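PDB 1QV9: F420-dependent methylenetetrahydromethanopterin dehydrogenase from Methanopyrus kandleri, which catalyses the reversible, coenzyme F420-dependent interconversion of methenyl- and methylene-tetrahydromethanopterin in methanogenesis from carbon dioxide. Local coordinates for residues R30-F35 against K167-E172; K82-L87 against K106-E111; R129-P134 against S236-M241; M200-A205 against A248-E253. All coordinates share one frame; numbering follows the deposited sequence. Where two conformers were deposited one is given.

Interaction 1 of 4, residues R30-F35 against K167-E172; sequences REDVEF and KAKEDE
D32 and K169 form the one residue pair that joins 30-35 to 167-172, and the link is ionic. K169 NZ donates to D32 OD1 at 2.6 Å, a short salt bridge that uses the anti lone pair, the one facing away from OD2. The lysine chain is extended from CG to its tip, which lets it span the 8.6 Å between D32 CA and K169 CA. A second ionic contact lies within the turn: R30 grips the same carboxylate side-on, NE to D32 OD2 at 2.9 Å and NH1 to D32 OD1 at 3.0 Å, the latter nearly straight (174°). Both arginine bonds arrive on the syn side, so OD1 takes one charged donor on each side. The carboxylate probably screens R30 NH1 from K169 NZ, 4.8 Å apart. Were D32 replaced by alanine, R30 and K169 would probably lose the carboxylate they share, and nothing in 30-35 would hold the lysine tip, though E166 would remain beside it.

The apolar contribution is small: V33 CG1 rests over the rim of one face of the R30 guanidinium. In the backbone, D171, with positive phi, is the C-prime residue of a Schellman motif in which E172 N bonds K167 O. R30 also pairs with D162 and K169 with E166, so this is a salt-bridge network tying the turn before outermost strand 33-39 of a parallel alpha/beta sheet to helix 153-169.

Interaction 2 of 4, residues K82-L87 against K106-E111; sequences KAREML and KDEMEE
The backbones of R84 and M109 approach most closely here, with R84 CA and M109 CA 7.6 Å apart, a gap that leaves the contact to side chains reaching out from helices 78-88 and 106-111. R84 supplies one side of it. Its CD lies 3.6 Å from CG of M109, a selenomethionine that, in the conformer given, crosses the arginine chain at about a right angle. Beyond CD the chain bends (chi3 -69°) and carries the guanidinium to E108, where NH2 donates to OE1 at 3.1 Å with an N-H...O angle of 159°. OE1 lies in the guanidinium plane at its edge, yet the donor stands 35° above the carboxylate plane, so this salt bridge is not a flat two-pronged pairing; the NH1 bond to the same oxygen, 3.4 Å long, is weak. The two helices belong to successive beta-alpha-beta units of the parallel sheet, following strands 67-71 and 94-99, and both R84 and M109 rest on I96 of the latter strand. The main polar anchor of R84 lies elsewhere: NE donates to P75 O, while NH2 also reaches Q112. One turn apart on the second helix, K106 NZ bonds E110 OE2 at 3.2 Å, and Y116 holds that same oxygen.

Interaction 3 of 4, residues R129-P134 against S236-M241; sequences REFLDP and SAHEMM
F131 and H238 make a T-shaped (edge-to-face) aromatic pair that fixes the loop before helix 134-150 against the long helix 227-257 of the helix bundle. The evidence is in the ring geometry: the centroids are 4.8 Å apart and the planes stand at 82°, with the edge of F131 directed at a face of H238. The phenylalanine side chain has CG anti to the backbone N (chi1 175°) and leaves the loop toward the helix. The two side chains run in opposite senses, and F131 CZ also lies 3.9 Å from H238 CB. This is the tight part, and it rests on ring contact alone, with no hydrogen bond between the segments. Y140 of helix 134-150 also meets the imidazole ring, and F131 packs in addition on V234 and A235.

The looser part is the shoulder formed by L132. The closest backbone approach of the whole contact, L132 CA to H238 CA, is still 9.9 Å, and of the leucine CD1 alone touches the imidazole, obliquely, the two side chains crossing at about a right angle. This single touch buries less of L132 than the ring pair does of F131. On the side of solvent and neighbouring chains, R129 pairs with D29 of the second subunit and E130 with Y230. At the end of the loop D133 is the N-cap of helix 134-150, its OD1 accepting from E136 N. Back in the tight part, F131 CE2 sits 3.4 Å above the imidazole plane, directly over its centre.

Interaction 4 of 4, residues M200-A205 against A248-E253; sequences MVKAMA and ADEARE
K202 reaches across from helix 197-223 to A251 and E250 of helix 227-257, and its chain can be followed outward atom by atom. K202 CB lies 4.2 Å from A251 CB. CG, anti to the carbonyl carbon (chi1 -71°), carries the chain past this methyl toward E250. CD then passes E250 CB at 4.0 Å, and CE comes to 3.7 Å from E250 OE1. A bend at the last torsion (chi4 -74°) brings NZ to 2.9 Å from E250 OE1, which it meets nearly along the C-O axis, in a salt bridge whose two side chains cross at about a right angle. The strongest partner of the ammonium is E253 of the fourth subunit, and E239 of the third subunit also binds it. E250 is likewise shared: its OE2 pairs with K243 of the third subunit, and OE1, the oxygen held by K202, also bridges to R242 of that subunit. A methionine in place of K202 would probably leave these carboxylates of three chains without their common cation.

Beside the salt bridge, alanines at the crossing are consistent with a close approach of the helices. A203 CB and A251 CB are 4.5 Å apart, and A203 CA approaches A248 CA to 5.3 Å. The segment axes pass at 8.1 Å with their directions 166° apart, nearly antiparallel. Only a short connection separates the two helices in the chain, so the arrangement is that of an alpha-hairpin inside the helix bundle, its charged side chains meeting other subunits of the trimer of dimers.

The four contacts fall into two pairs. Interactions 1 and 2 belong to the alpha/beta part, around the parallel sheet, with centres 24 Å apart; interactions 3 and 4 share helix 227-257 in the helix bundle, their centres 23 Å apart. Between the groups the separations are greater, reaching 40 Å between the centres of interactions 1 and 3. Along the chain, interaction 2 is nested inside the loop closed by interaction 1, whereas the segments of interaction 3 alternate with those of both 1 and 4. Interactions 1, 3 and 4 touch the second subunit; 3 and 4 also touch the third, and 4 the fourth, consistent with a large share of the bundle in hexamer assembly.

Interaction 1 of 4, residues R30-F35 against K167-E172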
# COMPACT_ATOMS: atom_id res chain seq x y z
N ARG A 30 -8.14 -34.86 13.56
CA ARG A 30 -7.77 -35.29 14.90
C ARG A 30 -8.62 -36.48 15.30
O ARG A 30 -9.85 -36.44 15.26
CB ARG A 30 -7.97 -34.20 15.95
CG ARG A 30 -6.80 -33.29 16.14
CD ARG A 30 -7.07 -32.29 17.25
NE ARG A 30 -6.80 -32.79 18.60
CZ ARG A 30 -6.67 -32.01 19.66
NH1 ARG A 30 -6.40 -32.53 20.86
NH2 ARG A 30 -6.82 -30.69 19.54
N GLU A 31 -7.96 -37.55 15.72
CA GLU A 31 -8.67 -38.75 16.13
C GLU A 31 -9.00 -38.76 17.61
O GLU A 31 -9.67 -39.67 18.10
CB GLU A 31 -7.80 -39.97 15.80
CG GLU A 31 -7.14 -39.92 14.43
CD GLU A 31 -6.27 -41.15 14.13
OE1 GLU A 31 -6.75 -42.06 13.43
OE2 GLU A 31 -5.11 -41.20 14.61
N ASP A 32 -8.52 -37.77 18.36
CA ASP A 32 -8.74 -37.75 19.80
C ASP A 32 -9.78 -36.79 20.37
O ASP A 32 -9.83 -36.62 21.57
CB ASP A 32 -7.43 -37.47 20.52
CG ASP A 32 -6.88 -36.09 20.19
OD1 ASP A 32 -6.22 -35.49 21.06
OD2 ASP A 32 -7.10 -35.63 19.05
N VAL A 33 -10.59 -36.17 19.51
CA VAL A 33 -11.63 -35.26 19.98
C VAL A 33 -12.93 -35.46 19.21
O VAL A 33 -12.92 -35.94 18.08
CB VAL A 33 -11.22 -33.76 19.80
CG1 VAL A 33 -9.99 -33.46 20.63
CG2 VAL A 33 -10.97 -33.45 18.31
N GLU A 34 -14.03 -35.06 19.82
CA GLU A 34 -15.35 -35.11 19.21
C GLU A 34 -16.09 -33.95 19.84
O GLU A 34 -16.12 -33.84 21.06
CB GLU A 34 -16.06 -36.42 19.53
CG GLU A 34 -17.42 -36.50 18.86
CD GLU A 34 -18.07 -37.89 18.93
OE1 GLU A 34 -19.12 -38.05 18.28
OE2 GLU A 34 -17.54 -38.79 19.61
N PHE A 35 -16.67 -33.09 19.00
CA PHE A 35 -17.40 -31.93 19.52
C PHE A 35 -18.81 -31.84 18.96
O PHE A 35 -19.13 -32.37 17.89
CB PHE A 35 -16.70 -30.63 19.10
CG PHE A 35 -15.24 -30.54 19.47
CD1 PHE A 35 -14.32 -29.99 18.60
CD2 PHE A 35 -14.80 -30.93 20.72
CE1 PHE A 35 -12.96 -29.83 18.97
CE2 PHE A 35 -13.45 -30.78 21.10
CZ PHE A 35 -12.54 -30.23 20.21
N LYS A 167 -6.31 -33.08 29.85
CA LYS A 167 -6.88 -33.46 31.15
C LYS A 167 -8.23 -34.18 31.02
O LYS A 167 -8.58 -35.07 31.82
CB LYS A 167 -7.06 -32.22 32.01
CG LYS A 167 -5.75 -31.54 32.25
CD LYS A 167 -5.89 -30.33 33.12
CE LYS A 167 -4.50 -29.72 33.37
NZ LYS A 167 -4.55 -28.41 34.08
N ALA A 168 -9.02 -33.77 30.04
CA ALA A 168 -10.32 -34.39 29.78
C ALA A 168 -10.12 -35.88 29.47
O ALA A 168 -10.95 -36.72 29.86
CB ALA A 168 -11.00 -33.69 28.60
N LYS A 169 -9.03 -36.20 28.78
CA LYS A 169 -8.76 -37.58 28.39
C LYS A 169 -8.56 -38.49 29.58
O LYS A 169 -8.82 -39.69 29.50
CB LYS A 169 -7.53 -37.64 27.50
CG LYS A 169 -7.80 -37.12 26.10
CD LYS A 169 -6.53 -37.15 25.33
CE LYS A 169 -6.65 -36.42 24.03
NZ LYS A 169 -5.36 -36.53 23.32
N GLU A 170 -8.10 -37.91 30.68
CA GLU A 170 -7.87 -38.64 31.92
C GLU A 170 -9.04 -38.44 32.90
O GLU A 170 -8.97 -38.91 34.03
CB GLU A 170 -6.58 -38.15 32.58
CG GLU A 170 -5.38 -38.07 31.65
CD GLU A 170 -5.14 -39.36 30.89
OE1 GLU A 170 -5.17 -40.43 31.54
OE2 GLU A 170 -4.91 -39.32 29.66
N ASP A 171 -10.11 -37.79 32.45
CA ASP A 171 -11.27 -37.48 33.30
C ASP A 171 -10.76 -36.82 34.59
O ASP A 171 -11.24 -37.09 35.70
CB ASP A 171 -12.08 -38.75 33.66
CG ASP A 171 -13.40 -38.43 34.37
OD1 ASP A 171 -13.94 -39.33 35.04
OD2 ASP A 171 -13.91 -37.29 34.26
N GLU A 172 -9.78 -35.94 34.43
CA GLU A 172 -9.21 -35.24 35.58
C GLU A 172 -9.30 -33.72 35.42
O GLU A 172 -8.28 -33.03 35.52
CB GLU A 172 -7.74 -35.66 35.76
CG GLU A 172 -7.55 -37.15 36.07
CD GLU A 172 -6.08 -37.61 36.06
OE1 GLU A 172 -5.83 -38.82 36.29
OE2 GLU A 172 -5.19 -36.76 35.83

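Interaction 2 of 4, residues K82-L87 against K106-E111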
# COMPACT_ATOMS: atom_id res chain seq x y z
N LYS A 82 -27.63 -15.93 32.60
CA LYS A 82 -28.47 -17.09 32.72
C LYS A 82 -27.68 -18.36 32.34
O LYS A 82 -27.78 -19.38 33.00
CB LYS A 82 -29.70 -16.91 31.83
CG LYS A 82 -30.74 -18.02 31.92
CD LYS A 82 -31.25 -18.24 33.36
CE LYS A 82 -32.41 -19.24 33.37
NZ LYS A 82 -32.88 -19.54 34.76
N ALA A 83 -26.89 -18.28 31.27
CA ALA A 83 -26.08 -19.43 30.90
C ALA A 83 -25.10 -19.76 32.03
O ALA A 83 -24.85 -20.95 32.30
CB ALA A 83 -25.28 -19.15 29.64
N ARG A 84 -24.51 -18.73 32.63
CA ARG A 84 -23.57 -18.96 33.72
C ARG A 84 -24.25 -19.66 34.87
O ARG A 84 -23.72 -20.63 35.38
CB ARG A 84 -22.92 -17.64 34.17
CG ARG A 84 -21.91 -17.12 33.16
CD ARG A 84 -21.10 -15.96 33.71
NE ARG A 84 -21.90 -14.75 33.90
CZ ARG A 84 -22.17 -14.22 35.08
NH1 ARG A 84 -22.90 -13.11 35.15
NH2 ARG A 84 -21.70 -14.79 36.20
N GLU A 85 -25.44 -19.22 35.25
CA GLU A 85 -26.17 -19.88 36.33
C GLU A 85 -26.43 -21.35 36.03
O GLU A 85 -26.19 -22.24 36.85
CB GLU A 85 -27.51 -19.22 36.56
CG GLU A 85 -27.48 -17.83 37.08
CD GLU A 85 -28.90 -17.34 37.38
OE1 GLU A 85 -29.65 -18.08 38.07
OE2 GLU A 85 -29.26 -16.24 36.92
N MSE A 86 -26.95 -21.61 34.83
CA MSE A 86 -27.26 -22.97 34.42
C MSE A 86 -26.04 -23.88 34.36
O MSE A 86 -26.10 -25.01 34.81
CB MSE A 86 -28.00 -22.94 33.08
CG MSE A 86 -29.24 -22.04 33.11
SE MSE A 86 -30.07 -21.81 31.37
CE MSE A 86 -30.65 -23.67 31.05
N LEU A 87 -24.94 -23.39 33.79
CA LEU A 87 -23.74 -24.20 33.70
C LEU A 87 -23.10 -24.41 35.06
O LEU A 87 -22.57 -25.49 35.33
CB LEU A 87 -22.74 -23.55 32.72
CG LEU A 87 -23.27 -23.60 31.28
CD1 LEU A 87 -22.36 -22.78 30.37
CD2 LEU A 87 -23.38 -25.05 30.79
N LYS A 106 -15.98 -11.41 36.93
CA LYS A 106 -14.89 -12.33 37.14
C LYS A 106 -15.06 -13.02 38.50
O LYS A 106 -14.92 -14.24 38.62
CB LYS A 106 -13.57 -11.56 37.08
CG LYS A 106 -12.34 -12.41 36.89
CD LYS A 106 -11.08 -11.55 36.68
CE LYS A 106 -10.51 -11.04 38.00
NZ LYS A 106 -10.22 -12.12 39.00
N ASP A 107 -15.34 -12.22 39.54
CA ASP A 107 -15.47 -12.82 40.86
C ASP A 107 -16.67 -13.78 40.90
O ASP A 107 -16.57 -14.86 41.49
CB ASP A 107 -15.61 -11.73 41.95
CG ASP A 107 -14.31 -10.99 42.19
OD1 ASP A 107 -13.22 -11.57 41.97
OD2 ASP A 107 -14.38 -9.83 42.62
N GLU A 108 -17.78 -13.39 40.28
CA GLU A 108 -18.96 -14.25 40.23
C GLU A 108 -18.61 -15.56 39.56
O GLU A 108 -19.00 -16.62 40.03
CB GLU A 108 -20.10 -13.61 39.42
CG GLU A 108 -20.95 -12.61 40.15
CD GLU A 108 -22.19 -12.18 39.34
OE1 GLU A 108 -22.74 -13.01 38.57
OE2 GLU A 108 -22.61 -11.02 39.51
N MSE A 109 -17.89 -15.51 38.44
CA MSE A 109 -17.57 -16.76 37.77
C MSE A 109 -16.69 -17.66 38.60
O MSE A 109 -16.89 -18.87 38.60
CB MSE A 109 -16.90 -16.50 36.41
CG MSE A 109 -17.87 -15.95 35.39
SE MSE A 109 -17.14 -15.75 33.59
CE MSE A 109 -15.97 -14.20 33.92
N GLU A 110 -15.72 -17.08 39.30
CA GLU A 110 -14.84 -17.93 40.11
C GLU A 110 -15.67 -18.59 41.22
O GLU A 110 -15.48 -19.76 41.50
CB GLU A 110 -13.68 -17.10 40.68
CG GLU A 110 -12.82 -16.51 39.56
CD GLU A 110 -11.63 -15.70 40.03
OE1 GLU A 110 -11.47 -15.54 41.26
OE2 GLU A 110 -10.87 -15.21 39.17
N GLU A 111 -16.61 -17.86 41.78
CA GLU A 111 -17.48 -18.42 42.82
C GLU A 111 -18.38 -19.51 42.21
O GLU A 111 -18.73 -20.47 42.89
CB GLU A 111 -18.35 -17.32 43.43
CG GLU A 111 -19.21 -17.82 44.59
CD GLU A 111 -20.15 -16.75 45.14
OE1 GLU A 111 -19.67 -15.63 45.42
OE2 GLU A 111 -21.36 -17.03 45.29

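Interaction 3 of 4, residues R129-P134 against S236-M241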
# COMPACT_ATOMS: atom_id res chain seq x y z
N ARG A 129 -28.38 0.52 13.14
CA ARG A 129 -29.04 0.17 11.89
C ARG A 129 -28.66 1.01 10.65
O ARG A 129 -28.65 0.52 9.52
CB ARG A 129 -30.59 0.19 12.10
CG ARG A 129 -31.38 -0.19 10.87
CD ARG A 129 -32.89 -0.29 11.14
NE ARG A 129 -33.22 -1.45 11.97
CZ ARG A 129 -33.34 -1.42 13.30
NH1 ARG A 129 -33.64 -2.53 13.96
NH2 ARG A 129 -33.20 -0.28 13.96
N GLU A 130 -28.35 2.29 10.85
CA GLU A 130 -28.00 3.16 9.75
C GLU A 130 -26.64 2.84 9.12
O GLU A 130 -26.34 3.33 8.05
CB GLU A 130 -27.95 4.62 10.21
CG GLU A 130 -29.27 5.16 10.77
CD GLU A 130 -29.45 4.98 12.28
OE1 GLU A 130 -30.18 5.81 12.89
OE2 GLU A 130 -28.88 4.04 12.89
N PHE A 131 -25.86 2.00 9.78
CA PHE A 131 -24.50 1.70 9.33
C PHE A 131 -24.25 0.21 9.20
O PHE A 131 -23.69 -0.25 8.18
CB PHE A 131 -23.50 2.25 10.35
CG PHE A 131 -22.07 1.89 10.05
CD1 PHE A 131 -21.42 2.46 8.98
CD2 PHE A 131 -21.39 0.97 10.86
CE1 PHE A 131 -20.07 2.13 8.67
CE2 PHE A 131 -20.05 0.64 10.56
CZ PHE A 131 -19.41 1.22 9.48
N LEU A 132 -24.66 -0.53 10.21
CA LEU A 132 -24.38 -1.97 10.18
C LEU A 132 -25.41 -2.86 9.49
O LEU A 132 -26.44 -3.21 10.09
CB LEU A 132 -24.18 -2.49 11.60
CG LEU A 132 -23.55 -3.90 11.62
CD1 LEU A 132 -22.04 -3.74 11.48
CD2 LEU A 132 -23.92 -4.65 12.87
N ASP A 133 -25.13 -3.25 8.24
CA ASP A 133 -26.01 -4.20 7.54
C ASP A 133 -25.22 -5.52 7.53
O ASP A 133 -24.11 -5.56 8.08
CB ASP A 133 -26.38 -3.74 6.12
CG ASP A 133 -25.22 -3.84 5.12
OD1 ASP A 133 -24.05 -3.71 5.53
OD2 ASP A 133 -25.50 -4.01 3.92
N PRO A 134 -25.78 -6.61 6.98
CA PRO A 134 -25.07 -7.91 6.96
C PRO A 134 -23.66 -7.85 6.36
O PRO A 134 -22.70 -8.41 6.95
CB PRO A 134 -26.02 -8.81 6.18
CG PRO A 134 -27.41 -8.25 6.62
CD PRO A 134 -27.18 -6.77 6.50
N SER A 236 -16.39 5.19 12.41
CA SER A 236 -14.99 5.41 12.72
C SER A 236 -14.39 4.20 13.46
O SER A 236 -13.21 3.91 13.28
CB SER A 236 -14.79 6.72 13.51
OG SER A 236 -15.13 6.55 14.87
N ALA A 237 -15.20 3.50 14.24
CA ALA A 237 -14.76 2.31 14.97
C ALA A 237 -14.35 1.24 13.94
O ALA A 237 -13.31 0.55 14.12
CB ALA A 237 -15.87 1.80 15.84
N HIS A 238 -15.13 1.13 12.88
CA HIS A 238 -14.83 0.10 11.86
C HIS A 238 -13.57 0.49 11.06
O HIS A 238 -12.78 -0.39 10.66
CB HIS A 238 -16.03 -0.09 10.96
CG HIS A 238 -17.08 -1.00 11.53
ND1 HIS A 238 -17.55 -0.92 12.83
CD2 HIS A 238 -17.82 -1.97 10.94
CE1 HIS A 238 -18.53 -1.80 13.00
NE2 HIS A 238 -18.71 -2.44 11.87
N GLU A 239 -13.36 1.78 10.79
CA GLU A 239 -12.13 2.19 10.11
C GLU A 239 -10.92 1.84 11.01
O GLU A 239 -9.86 1.47 10.50
CB GLU A 239 -12.10 3.70 9.78
CG GLU A 239 -13.21 4.14 8.82
CD GLU A 239 -13.04 3.66 7.37
OE1 GLU A 239 -14.06 3.66 6.64
OE2 GLU A 239 -11.89 3.32 6.97
N MSE A 240 -11.05 1.99 12.33
CA MSE A 240 -9.95 1.63 13.25
C MSE A 240 -9.63 0.15 13.12
O MSE A 240 -8.44 -0.21 13.05
CB MSE A 240 -10.35 1.93 14.68
CG MSE A 240 -10.46 3.41 14.89
SE MSE A 240 -11.30 3.80 16.65
CE MSE A 240 -9.86 3.14 17.78
N MSE A 241 -10.67 -0.68 13.12
CA MSE A 241 -10.46 -2.13 13.06
C MSE A 241 -9.81 -2.55 11.74
O MSE A 241 -8.97 -3.47 11.74
CB MSE A 241 -11.77 -2.88 13.28
CG MSE A 241 -11.59 -4.39 13.41
SE MSE A 241 -10.49 -4.96 14.96
CE MSE A 241 -11.85 -4.67 16.36

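Interaction 4 of 4, residues M200-A205 against A248-E253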
# COMPACT_ATOMS: atom_id res chain seq x y z
N MSE A 200 6.24 -8.23 16.75
CA MSE A 200 5.56 -8.25 18.03
C MSE A 200 4.97 -6.86 18.34
O MSE A 200 3.84 -6.74 18.79
CB MSE A 200 6.51 -8.65 19.18
CG MSE A 200 5.77 -8.65 20.50
SE MSE A 200 7.05 -9.22 21.93
CE MSE A 200 8.14 -7.68 21.87
N VAL A 201 5.78 -5.82 18.11
CA VAL A 201 5.34 -4.48 18.43
C VAL A 201 4.17 -4.03 17.55
O VAL A 201 3.21 -3.36 18.03
CB VAL A 201 6.56 -3.53 18.33
CG1 VAL A 201 6.12 -2.11 18.26
CG2 VAL A 201 7.46 -3.78 19.57
N LYS A 202 4.20 -4.41 16.28
CA LYS A 202 3.06 -4.08 15.41
C LYS A 202 1.81 -4.85 15.86
O LYS A 202 0.70 -4.36 15.78
CB LYS A 202 3.38 -4.43 13.95
CG LYS A 202 4.40 -3.48 13.37
CD LYS A 202 4.86 -3.92 11.96
CE LYS A 202 5.95 -3.03 11.36
NZ LYS A 202 5.46 -1.71 10.90
N ALA A 203 1.99 -6.12 16.26
CA ALA A 203 0.87 -6.94 16.75
C ALA A 203 0.27 -6.33 18.03
O ALA A 203 -0.92 -6.30 18.19
CB ALA A 203 1.35 -8.39 16.99
N MSE A 204 1.14 -5.80 18.90
CA MSE A 204 0.67 -5.15 20.11
C MSE A 204 -0.12 -3.91 19.74
O MSE A 204 -1.19 -3.69 20.30
CB MSE A 204 1.85 -4.78 21.01
CG MSE A 204 2.51 -6.06 21.56
SE MSE A 204 4.18 -5.63 22.52
CE MSE A 204 3.50 -4.28 23.64
N ALA A 205 0.40 -3.10 18.81
CA ALA A 205 -0.35 -1.91 18.37
C ALA A 205 -1.72 -2.36 17.81
O ALA A 205 -2.74 -1.71 18.02
CB ALA A 205 0.40 -1.16 17.29
N ALA A 248 -1.69 -6.15 11.79
CA ALA A 248 -1.49 -7.58 12.03
C ALA A 248 -0.93 -8.20 10.75
O ALA A 248 -0.04 -9.10 10.81
CB ALA A 248 -2.81 -8.23 12.44
N ASP A 249 -1.44 -7.80 9.60
CA ASP A 249 -0.91 -8.31 8.31
C ASP A 249 0.58 -7.93 8.17
O ASP A 249 1.41 -8.75 7.75
CB ASP A 249 -1.68 -7.71 7.11
CG ASP A 249 -1.22 -8.28 5.77
OD1 ASP A 249 -1.62 -9.43 5.51
OD2 ASP A 249 -0.47 -7.62 5.02
N GLU A 250 0.93 -6.70 8.51
CA GLU A 250 2.32 -6.26 8.42
C GLU A 250 3.22 -7.10 9.33
O GLU A 250 4.36 -7.42 8.95
CB GLU A 250 2.48 -4.79 8.85
CG GLU A 250 2.01 -3.82 7.83
CD GLU A 250 2.39 -2.37 8.18
OE1 GLU A 250 3.11 -2.10 9.18
OE2 GLU A 250 1.97 -1.49 7.42
N ALA A 251 2.73 -7.46 10.51
CA ALA A 251 3.53 -8.26 11.43
C ALA A 251 3.78 -9.60 10.80
O ALA A 251 4.92 -10.12 10.82
CB ALA A 251 2.79 -8.44 12.76
N ARG A 252 2.73 -10.20 10.22
CA ARG A 252 2.93 -11.53 9.64
C ARG A 252 3.90 -11.45 8.46
O ARG A 252 4.75 -12.39 8.30
CB ARG A 252 1.61 -12.13 9.23
CG ARG A 252 1.74 -13.60 8.80
CD ARG A 252 0.47 -14.25 9.07
NE ARG A 252 0.43 -15.70 8.84
CZ ARG A 252 0.63 -16.64 9.76
NH1 ARG A 252 0.50 -17.91 9.41
NH2 ARG A 252 0.95 -16.36 11.03
N GLU A 253 3.80 -10.42 7.62
CA GLU A 253 4.72 -10.31 6.48
C GLU A 253 6.17 -10.17 6.98
O GLU A 253 7.08 -10.65 6.32
CB GLU A 253 4.35 -9.15 5.54
CG GLU A 253 3.02 -9.40 4.79
CD GLU A 253 3.04 -10.64 3.87
OE1 GLU A 253 2.13 -11.50 3.98
OE2 GLU A 253 3.93 -10.70 3.02